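Local atomic coordinates of CbsA (Xanthomonas oryzae pv. oryzae, PDB entry 5XYH), a protein that hydrolyses cellulose as a 1,4-beta-cellobiosidase (exoglucanase), probably releasing cellobiose from chain ends, and acts as a cell-wall degrading enzyme of the bacterium that blights rice. Residues M95-C100 and I170-I175; E242-P246 and Y319-V325; F293-R299 and H355-K361. The contacts are given in a common frame with arbitrary orientation. Residues are numbered along the deposited sequence.

Contact 1. Residues M95-C100 and I170-I175; sequences MPGRDC and IYEAGI
In this glycoside hydrolase family 6 domain, the loop M95-C100, after strand 86-92, turns over the first turns of helix 170-183. A type II beta turn from M95 to R98 opens the segment. M95, chi1 t, chi2 and chi3 p, points at the helix, its CA 6.6 Å from the CA of G174. Its CG lies 3.5 Å from Y171 CE1, its CE 3.6 Å from I175 CG1, and its SD 4.8 Å from the Y171 ring centroid, an oblique Met-aromatic contact. An ideal CB on G174 would clash with that sulfur. P96 CB meets I170 CG2 at 3.9 Å. G97 takes positive phi (60/37), its O accepting from Y171 OH at 2.7 Å. The CA-to-CB bonds of R98 and D99 point away; R98 NE bridges to D99 OD2 (2.9 Å), R98 NH1 hydrogen-bonds D52 O, and D99 OD1 bonds Y93 OH. C100, disulfide-linked to C162, completes the RDC sequence found in family 6 active-site loops; its N gives a weak 3.3 Å bond to Y171 OH.

Contact 2. Residues E242-P246 and Y319-V325; sequences EPNLP and YVNSGRV
The loop after strand 229-232 packs on the C-terminal end of helix 316-323 through a type I beta turn, E242 to L245, plain structural packing about 23 Å from the centre of the chain. Its side chains bond backbone groups where R324 leaves helical phi/psi. L245, V325 and E242 lose most surface. CA atoms pair N244 with G323 (5.5 Å) and E242 with R324 (6.3 Å). L245 (chi1 m, chi2 t) points at the helix: its CD2 touches Y319 CE2 at 3.7 Å, and its CD1 lies 3.9 Å from R324 CB and 4.4 Å from V320 CG1. An ideal CB on G323 would sit a tight 3.4 Å from L245 CD2. E242 (chi1 and chi2 m) curls so that OE1 accepts from V325 N (2.7 Å, 168°), while OE2 takes the N of D326. V325 CG1 packs on P243 CD at 4.0 Å. G323 O receives N244 ND2 at 3.0 Å (175°). One water donates to E242 OE1 (2.7 Å) and G323 O (2.8 Å) and accepts from N244 N (2.8 Å).

Contact 3. Residues F293-R299 and H355-K361; sequences FLIDTGR and HAYVWGK
Strands 293-296 and 355-358 run parallel, their axes 4.8 Å apart at closest approach, with 12° between their N-to-C directions, pairing L294 with A356, I295 with Y357 and D296 with V358 (CA-CA 5.0-5.2 Å). The ladder comprises H355 N to F293 O (2.8 Å), a weak I295 N to A356 O (3.4 Å), V358 N to I295 O (3.0 Å) and T297 N to V358 O (2.8 Å). L294 also bonds the F230 and T232 backbones across its other edge. L294 CD2 meets A356 CB (3.9 Å) on one face, I295 CB meets Y357 CD1 (4.2 Å) on the other. At its strand's C-terminal end, D296 OD1 accepts from G298 N (3.0 Å), an Asx turn, and from a water (2.7 Å) that also donates to K361 O (2.7 Å); D296 OD2 accepts from A235 N and weakly from K361 N (3.1 Å). M344 O takes T297 OG1 and W359 NE1, H355 ND1 hydrogen-bonds Y191 OH, R299 NH2 salt-bridges D367 OD1 and hydrogen-bonds A235 O, and K361 NZ bonds S366 O. G298 CA lies 3.6 Å from the W359 five-membered-ring centroid, a CH-pi contact. Such strands and their C-terminal loops belong to family 6's distorted beta/alpha barrel, probably bordering the substrate site.

Contact 3 lies deepest, about 7 Å from the chain's centre, against about 17 Å for contact 1 and 23 Å for contact 2, which sit on opposite sides of that centre with centres 36 Å apart. Centre to centre, contact 3 is 23 Å from contact 1 and 22 Å from contact 2; nearest atoms are about 9 Å away in both cases, and about 24 Å between contacts 1 and 2, so none touch. Strand 292-296 and helix 316-323 are consecutive, linking contacts 2 and 3, whose segments alternate along the chain. Loops after barrel strands, such as 95-100 and 297-299, probably face the cellulose-binding site, as in family 6 relatives; contact 2 is peripheral packing.

Contact 1. Residues M95-C100 and I170-I175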
loop_
_atom_site.group_PDB
_atom_site.type_symbol
_atom_site.label_atom_id
_atom_site.label_comp_id
_atom_site.label_asym_id
_atom_site.label_seq_id
_atom_site.Cartn_x
_atom_site.Cartn_y
_atom_site.Cartn_z
ATOM N N MET A 95 -8.954 -4.676 -10.239
ATOM C CA MET A 95 -8.493 -4.852 -11.612
ATOM C C MET A 95 -8.839 -6.250 -12.134
ATOM O O MET A 95 -8.672 -7.240 -11.414
ATOM C CB MET A 95 -6.979 -4.640 -11.688
ATOM C CG MET A 95 -6.439 -4.676 -13.104
ATOM S SD MET A 95 -6.903 -3.204 -14.047
ATOM C CE MET A 95 -5.736 -2.025 -13.364
ATOM N N PRO A 96 -9.317 -6.370 -13.373
ATOM C CA PRO A 96 -9.344 -7.684 -14.029
ATOM C C PRO A 96 -7.962 -8.328 -14.004
ATOM O O PRO A 96 -6.950 -7.665 -14.210
ATOM C CB PRO A 96 -9.783 -7.359 -15.463
ATOM C CG PRO A 96 -10.465 -6.015 -15.375
ATOM C CD PRO A 96 -9.764 -5.283 -14.265
ATOM N N GLY A 97 -7.924 -9.631 -13.737
ATOM C CA GLY A 97 -6.644 -10.313 -13.604
ATOM C C GLY A 97 -5.769 -9.762 -12.496
ATOM O O GLY A 97 -4.540 -9.700 -12.649
ATOM N N ARG A 98 -6.385 -9.368 -11.375
ATOM C CA ARG A 98 -5.683 -8.688 -10.287
ATOM C C ARG A 98 -4.490 -9.504 -9.810
ATOM O O ARG A 98 -4.518 -10.736 -9.825
ATOM C CB ARG A 98 -6.647 -8.437 -9.124
ATOM C CG ARG A 98 -6.349 -7.176 -8.307
ATOM C CD ARG A 98 -7.347 -7.000 -7.176
ATOM N NE ARG A 98 -7.193 -8.022 -6.146
ATOM C CZ ARG A 98 -8.090 -8.269 -5.204
ATOM N NH1 ARG A 98 -9.204 -7.560 -5.151
ATOM N NH2 ARG A 98 -7.877 -9.228 -4.317
ATOM N N ASP A 99 -3.420 -8.804 -9.428
ATOM C CA ASP A 99 -2.235 -9.408 -8.817
ATOM C C ASP A 99 -1.628 -10.492 -9.712
ATOM O O ASP A 99 -1.511 -11.666 -9.339
ATOM C CB ASP A 99 -2.574 -9.957 -7.429
ATOM C CG ASP A 99 -3.460 -9.007 -6.635
ATOM O OD1 ASP A 99 -2.964 -7.944 -6.197
ATOM O OD2 ASP A 99 -4.654 -9.321 -6.457
ATOM N N CYS A 100 -1.240 -10.080 -10.918
ATOM C CA CYS A 100 -0.822 -11.059 -11.920
ATOM C C CYS A 100 0.405 -11.864 -11.487
ATOM O O CYS A 100 0.624 -12.967 -12.006
ATOM C CB CYS A 100 -0.546 -10.359 -13.254
ATOM S SG CYS A 100 0.874 -9.220 -13.206
ATOM N N ILE A 170 -5.358 -4.611 -20.926
ATOM C CA ILE A 170 -6.471 -4.494 -19.987
ATOM C C ILE A 170 -6.070 -3.711 -18.739
ATOM O O ILE A 170 -6.847 -2.882 -18.252
ATOM C CB ILE A 170 -7.035 -5.884 -19.645
ATOM C CG1 ILE A 170 -7.690 -6.484 -20.899
ATOM C CG2 ILE A 170 -8.047 -5.777 -18.523
ATOM C CD1 ILE A 170 -8.247 -7.914 -20.715
ATOM N N TYR A 171 -4.866 -3.948 -18.192
ATOM C CA TYR A 171 -4.436 -3.151 -17.044
ATOM C C TYR A 171 -4.475 -1.664 -17.372
ATOM O O TYR A 171 -5.051 -0.868 -16.624
ATOM C CB TYR A 171 -3.026 -3.536 -16.594
ATOM C CG TYR A 171 -2.952 -4.658 -15.589
ATOM C CD1 TYR A 171 -3.990 -5.572 -15.451
ATOM C CD2 TYR A 171 -1.818 -4.818 -14.791
ATOM C CE1 TYR A 171 -3.901 -6.618 -14.533
ATOM C CE2 TYR A 171 -1.719 -5.849 -13.873
ATOM C CZ TYR A 171 -2.755 -6.750 -13.751
ATOM O OH TYR A 171 -2.647 -7.768 -12.840
ATOM N N GLU A 172 -3.888 -1.278 -18.511
ATOM C CA GLU A 172 -3.850 0.129 -18.895
ATOM C C GLU A 172 -5.249 0.665 -19.160
ATOM O O GLU A 172 -5.545 1.820 -18.833
ATOM C CB GLU A 172 -2.951 0.315 -20.120
ATOM C CG GLU A 172 -1.495 0.001 -19.822
ATOM C CD GLU A 172 -0.648 -0.171 -21.068
ATOM O OE1 GLU A 172 -0.081 0.838 -21.540
ATOM O OE2 GLU A 172 -0.536 -1.326 -21.564
ATOM N N ALA A 173 -6.125 -0.167 -19.740
ATOM C CA ALA A 173 -7.496 0.272 -19.994
ATOM C C ALA A 173 -8.253 0.470 -18.692
ATOM O O ALA A 173 -9.005 1.438 -18.553
ATOM C CB ALA A 173 -8.227 -0.727 -20.890
ATOM N N GLY A 174 -8.059 -0.435 -17.729
ATOM C CA GLY A 174 -8.707 -0.284 -16.433
ATOM C C GLY A 174 -8.265 0.959 -15.677
ATOM O O GLY A 174 -9.087 1.663 -15.085
ATOM N N ILE A 175 -6.960 1.229 -15.656
ATOM C CA ILE A 175 -6.463 2.419 -14.968
ATOM C C ILE A 175 -7.022 3.677 -15.620
ATOM O O ILE A 175 -7.466 4.605 -14.938
ATOM C CB ILE A 175 -4.926 2.451 -14.952
ATOM C CG1 ILE A 175 -4.338 1.207 -14.281
ATOM C CG2 ILE A 175 -4.441 3.750 -14.289
ATOM C CD1 ILE A 175 -4.239 1.274 -12.792
HETATM O O HOH W 1 -3.410 -5.946 -10.128
#

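Contact 2. Residues E242-P246 and Y319-V325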
loop_
_atom_site.group_PDB
_atom_site.type_symbol
_atom_site.label_atom_id
_atom_site.label_comp_id
_atom_site.label_asym_id
_atom_site.label_seq_id
_atom_site.Cartn_x
_atom_site.Cartn_y
_atom_site.Cartn_z
ATOM N N GLU A 242 16.467 4.086 6.304
ATOM C CA GLU A 242 17.459 3.197 6.883
ATOM C C GLU A 242 18.526 4.077 7.520
ATOM O O GLU A 242 19.511 4.456 6.863
ATOM C CB GLU A 242 18.048 2.262 5.835
ATOM C CG GLU A 242 17.145 1.063 5.487
ATOM C CD GLU A 242 17.112 -0.018 6.568
ATOM O OE1 GLU A 242 17.749 0.155 7.636
ATOM O OE2 GLU A 242 16.430 -1.047 6.336
ATOM N N PRO A 243 18.360 4.419 8.801
ATOM C CA PRO A 243 19.211 5.459 9.403
ATOM C C PRO A 243 20.669 5.056 9.540
ATOM O O PRO A 243 21.538 5.931 9.608
ATOM C CB PRO A 243 18.563 5.673 10.775
ATOM C CG PRO A 243 17.991 4.295 11.093
ATOM C CD PRO A 243 17.461 3.790 9.785
ATOM N N ASN A 244 20.982 3.770 9.592
ATOM C CA ASN A 244 22.374 3.384 9.766
ATOM C C ASN A 244 23.074 3.112 8.446
ATOM O O ASN A 244 24.273 2.823 8.451
ATOM C CB ASN A 244 22.479 2.156 10.670
ATOM C CG ASN A 244 21.731 2.335 11.965
ATOM O OD1 ASN A 244 21.879 3.356 12.639
ATOM N ND2 ASN A 244 20.902 1.365 12.310
ATOM N N LEU A 245 22.366 3.207 7.322
ATOM C CA LEU A 245 22.933 2.939 5.998
ATOM C C LEU A 245 22.588 4.084 5.048
ATOM O O LEU A 245 21.966 3.873 4.002
ATOM C CB LEU A 245 22.422 1.597 5.460
ATOM C CG LEU A 245 22.524 0.405 6.430
ATOM C CD1 LEU A 245 21.735 -0.854 5.981
ATOM C CD2 LEU A 245 23.990 0.053 6.685
ATOM N N PRO A 246 22.981 5.325 5.385
ATOM C CA PRO A 246 22.561 6.474 4.564
ATOM C C PRO A 246 23.221 6.536 3.202
ATOM O O PRO A 246 22.693 7.229 2.322
ATOM C CB PRO A 246 22.954 7.687 5.425
ATOM C CG PRO A 246 24.087 7.200 6.240
ATOM C CD PRO A 246 23.788 5.755 6.542
ATOM N N TYR A 319 28.160 -5.853 7.537
ATOM C CA TYR A 319 27.841 -4.448 7.779
ATOM C C TYR A 319 26.356 -4.179 7.597
ATOM O O TYR A 319 25.698 -3.662 8.499
ATOM C CB TYR A 319 28.657 -3.567 6.838
ATOM C CG TYR A 319 28.611 -2.084 7.165
ATOM C CD1 TYR A 319 29.524 -1.518 8.052
ATOM C CD2 TYR A 319 27.685 -1.240 6.557
ATOM C CE1 TYR A 319 29.494 -0.152 8.339
ATOM C CE2 TYR A 319 27.648 0.118 6.839
ATOM C CZ TYR A 319 28.552 0.658 7.729
ATOM O OH TYR A 319 28.526 2.012 8.004
ATOM N N VAL A 320 25.819 -4.529 6.426
ATOM C CA VAL A 320 24.411 -4.274 6.117
ATOM C C VAL A 320 23.504 -5.006 7.102
ATOM O O VAL A 320 22.562 -4.423 7.656
ATOM C CB VAL A 320 24.114 -4.675 4.658
ATOM C CG1 VAL A 320 22.616 -4.903 4.431
ATOM C CG2 VAL A 320 24.658 -3.611 3.694
ATOM N N ASN A 321 23.785 -6.292 7.350
ATOM C CA ASN A 321 22.934 -7.067 8.258
ATOM C C ASN A 321 23.034 -6.577 9.700
ATOM O O ASN A 321 22.080 -6.724 10.466
ATOM C CB ASN A 321 23.272 -8.562 8.185
ATOM C CG ASN A 321 22.963 -9.159 6.830
ATOM O OD1 ASN A 321 22.136 -8.627 6.080
ATOM N ND2 ASN A 321 23.623 -10.274 6.501
ATOM N N SER A 322 24.172 -6.003 10.097
ATOM C CA SER A 322 24.224 -5.419 11.431
ATOM C C SER A 322 23.355 -4.175 11.528
ATOM O O SER A 322 22.761 -3.921 12.580
ATOM C CB SER A 322 25.666 -5.072 11.814
ATOM O OG SER A 322 26.111 -3.905 11.148
ATOM N N GLY A 323 23.244 -3.404 10.448
ATOM C CA GLY A 323 22.654 -2.081 10.555
ATOM C C GLY A 323 21.243 -1.885 10.033
ATOM O O GLY A 323 20.556 -0.946 10.453
ATOM N N ARG A 324 20.795 -2.731 9.110
ATOM C CA ARG A 324 19.477 -2.531 8.521
ATOM C C ARG A 324 18.388 -2.695 9.573
ATOM O O ARG A 324 18.417 -3.628 10.389
ATOM C CB ARG A 324 19.252 -3.501 7.359
ATOM C CG ARG A 324 19.362 -4.996 7.677
ATOM C CD ARG A 324 19.179 -5.776 6.367
ATOM N NE ARG A 324 19.577 -7.190 6.391
ATOM C CZ ARG A 324 18.729 -8.203 6.541
ATOM N NH1 ARG A 324 17.442 -7.952 6.716
ATOM N NH2 ARG A 324 19.165 -9.465 6.529
ATOM N N VAL A 325 17.421 -1.772 9.565
ATOM C CA VAL A 325 16.302 -1.933 10.484
ATOM C C VAL A 325 15.258 -2.875 9.883
ATOM O O VAL A 325 14.567 -3.579 10.617
ATOM C CB VAL A 325 15.703 -0.570 10.884
ATOM C CG1 VAL A 325 16.764 0.274 11.594
ATOM C CG2 VAL A 325 15.136 0.189 9.673
HETATM O O HOH W 2 19.690 1.355 9.025
HETATM O O HOH W 3 26.602 3.523 6.793
#

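Contact 3. Residues F293-R299 and H355-K361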
loop_
_atom_site.group_PDB
_atom_site.type_symbol
_atom_site.label_atom_id
_atom_site.label_comp_id
_atom_site.label_asym_id
_atom_site.label_seq_id
_atom_site.Cartn_x
_atom_site.Cartn_y
_atom_site.Cartn_z
ATOM N N PHE A 293 3.796 12.757 -3.302
ATOM C CA PHE A 293 3.898 11.331 -3.022
ATOM C C PHE A 293 3.305 11.011 -1.658
ATOM O O PHE A 293 3.554 11.724 -0.677
ATOM C CB PHE A 293 5.356 10.858 -3.088
ATOM C CG PHE A 293 5.859 10.657 -4.493
ATOM C CD1 PHE A 293 6.107 11.746 -5.311
ATOM C CD2 PHE A 293 6.087 9.383 -4.990
ATOM C CE1 PHE A 293 6.571 11.573 -6.621
ATOM C CE2 PHE A 293 6.550 9.203 -6.292
ATOM C CZ PHE A 293 6.795 10.306 -7.106
ATOM N N LEU A 294 2.512 9.940 -1.603
ATOM C CA LEU A 294 2.136 9.319 -0.344
ATOM C C LEU A 294 3.077 8.147 -0.072
ATOM O O LEU A 294 3.593 7.514 -1.001
ATOM C CB LEU A 294 0.681 8.831 -0.370
ATOM C CG LEU A 294 -0.369 9.827 -0.867
ATOM C CD1 LEU A 294 -1.771 9.249 -0.799
ATOM C CD2 LEU A 294 -0.276 11.138 -0.064
ATOM N N ILE A 295 3.318 7.881 1.212
ATOM C CA ILE A 295 3.997 6.666 1.649
ATOM C C ILE A 295 3.115 5.981 2.685
ATOM O O ILE A 295 2.649 6.619 3.635
ATOM C CB ILE A 295 5.399 6.949 2.217
ATOM C CG1 ILE A 295 6.272 7.599 1.126
ATOM C CG2 ILE A 295 6.026 5.646 2.735
ATOM C CD1 ILE A 295 7.625 8.141 1.609
ATOM N N ASP A 296 2.852 4.694 2.476
ATOM C CA ASP A 296 2.108 3.886 3.441
ATOM C C ASP A 296 3.047 3.514 4.581
ATOM O O ASP A 296 3.984 2.732 4.387
ATOM C CB ASP A 296 1.555 2.636 2.764
ATOM C CG ASP A 296 0.636 1.814 3.673
ATOM O OD1 ASP A 296 0.601 2.049 4.913
ATOM O OD2 ASP A 296 -0.062 0.932 3.122
ATOM N N THR A 297 2.804 4.070 5.771
ATOM C CA THR A 297 3.663 3.838 6.924
ATOM C C THR A 297 2.966 3.019 8.003
ATOM O O THR A 297 3.374 3.056 9.168
ATOM C CB THR A 297 4.144 5.168 7.507
ATOM O OG1 THR A 297 3.007 5.948 7.918
ATOM C CG2 THR A 297 4.953 5.949 6.460
ATOM N N GLY A 298 1.920 2.277 7.641
ATOM C CA GLY A 298 1.167 1.549 8.642
ATOM C C GLY A 298 1.927 0.407 9.291
ATOM O O GLY A 298 1.648 0.055 10.442
ATOM N N ARG A 299 2.888 -0.182 8.579
ATOM C CA ARG A 299 3.525 -1.400 9.080
ATOM C C ARG A 299 5.024 -1.434 8.806
ATOM O O ARG A 299 5.618 -2.517 8.742
ATOM C CB ARG A 299 2.872 -2.649 8.482
ATOM C CG ARG A 299 1.419 -2.859 8.922
ATOM C CD ARG A 299 0.819 -4.203 8.426
ATOM N NE ARG A 299 0.957 -4.399 6.985
ATOM C CZ ARG A 299 0.475 -5.454 6.321
ATOM N NH1 ARG A 299 -0.182 -6.423 6.963
ATOM N NH2 ARG A 299 0.665 -5.561 5.014
ATOM N N HIS A 355 3.173 14.374 0.187
ATOM C CA HIS A 355 1.907 14.983 0.574
ATOM C C HIS A 355 1.445 14.480 1.942
ATOM O O HIS A 355 0.848 15.242 2.714
ATOM C CB HIS A 355 0.830 14.723 -0.490
ATOM C CG HIS A 355 0.860 15.691 -1.640
ATOM N ND1 HIS A 355 -0.087 15.688 -2.644
ATOM C CD2 HIS A 355 1.719 16.694 -1.940
ATOM C CE1 HIS A 355 0.183 16.652 -3.507
ATOM N NE2 HIS A 355 1.279 17.270 -3.109
ATOM N N ALA A 356 1.717 13.218 2.266
ATOM C CA ALA A 356 1.240 12.676 3.534
ATOM C C ALA A 356 1.858 11.306 3.766
ATOM O O ALA A 356 2.206 10.611 2.812
ATOM C CB ALA A 356 -0.294 12.562 3.555
ATOM N N TYR A 357 2.034 10.957 5.040
ATOM C CA TYR A 357 2.155 9.557 5.443
ATOM C C TYR A 357 0.747 9.051 5.726
ATOM O O TYR A 357 -0.023 9.730 6.405
ATOM C CB TYR A 357 3.030 9.384 6.686
ATOM C CG TYR A 357 4.453 9.901 6.563
ATOM C CD1 TYR A 357 5.176 9.771 5.384
ATOM C CD2 TYR A 357 5.072 10.514 7.640
ATOM C CE1 TYR A 357 6.482 10.255 5.274
ATOM C CE2 TYR A 357 6.368 10.996 7.550
ATOM C CZ TYR A 357 7.067 10.863 6.369
ATOM O OH TYR A 357 8.348 11.345 6.292
ATOM N N VAL A 358 0.398 7.880 5.180
ATOM C CA VAL A 358 -0.946 7.330 5.325
ATOM C C VAL A 358 -0.820 5.896 5.830
ATOM O O VAL A 358 0.208 5.238 5.660
ATOM C CB VAL A 358 -1.761 7.360 4.007
ATOM C CG1 VAL A 358 -1.895 8.794 3.457
ATOM C CG2 VAL A 358 -1.146 6.428 2.968
ATOM N N TRP A 359 -1.877 5.419 6.480
ATOM C CA TRP A 359 -1.970 3.996 6.804
ATOM C C TRP A 359 -2.832 3.391 5.708
ATOM O O TRP A 359 -4.059 3.304 5.823
ATOM C CB TRP A 359 -2.545 3.772 8.198
ATOM C CG TRP A 359 -1.554 4.048 9.270
ATOM C CD1 TRP A 359 -0.313 4.604 9.119
ATOM C CD2 TRP A 359 -1.694 3.751 10.661
ATOM N NE1 TRP A 359 0.316 4.680 10.329
ATOM C CE2 TRP A 359 -0.513 4.174 11.297
ATOM C CE3 TRP A 359 -2.713 3.182 11.435
ATOM C CZ2 TRP A 359 -0.312 4.037 12.678
ATOM C CZ3 TRP A 359 -2.518 3.051 12.811
ATOM C CH2 TRP A 359 -1.329 3.474 13.414
ATOM N N GLY A 360 -2.174 3.025 4.605
ATOM C CA GLY A 360 -2.880 2.420 3.488
ATOM C C GLY A 360 -3.513 1.101 3.863
ATOM O O GLY A 360 -4.680 0.848 3.570
ATOM N N LYS A 361 -2.754 0.241 4.521
ATOM C CA LYS A 361 -3.297 -0.987 5.073
ATOM C C LYS A 361 -3.209 -0.907 6.587
ATOM O O LYS A 361 -2.106 -0.821 7.140
ATOM C CB LYS A 361 -2.549 -2.210 4.550
ATOM C CG LYS A 361 -2.984 -3.497 5.238
ATOM C CD LYS A 361 -3.338 -4.570 4.232
ATOM C CE LYS A 361 -3.667 -5.884 4.952
ATOM N NZ LYS A 361 -4.060 -6.920 3.968
HETATM O O HOH W 4 0.367 -0.337 6.252
#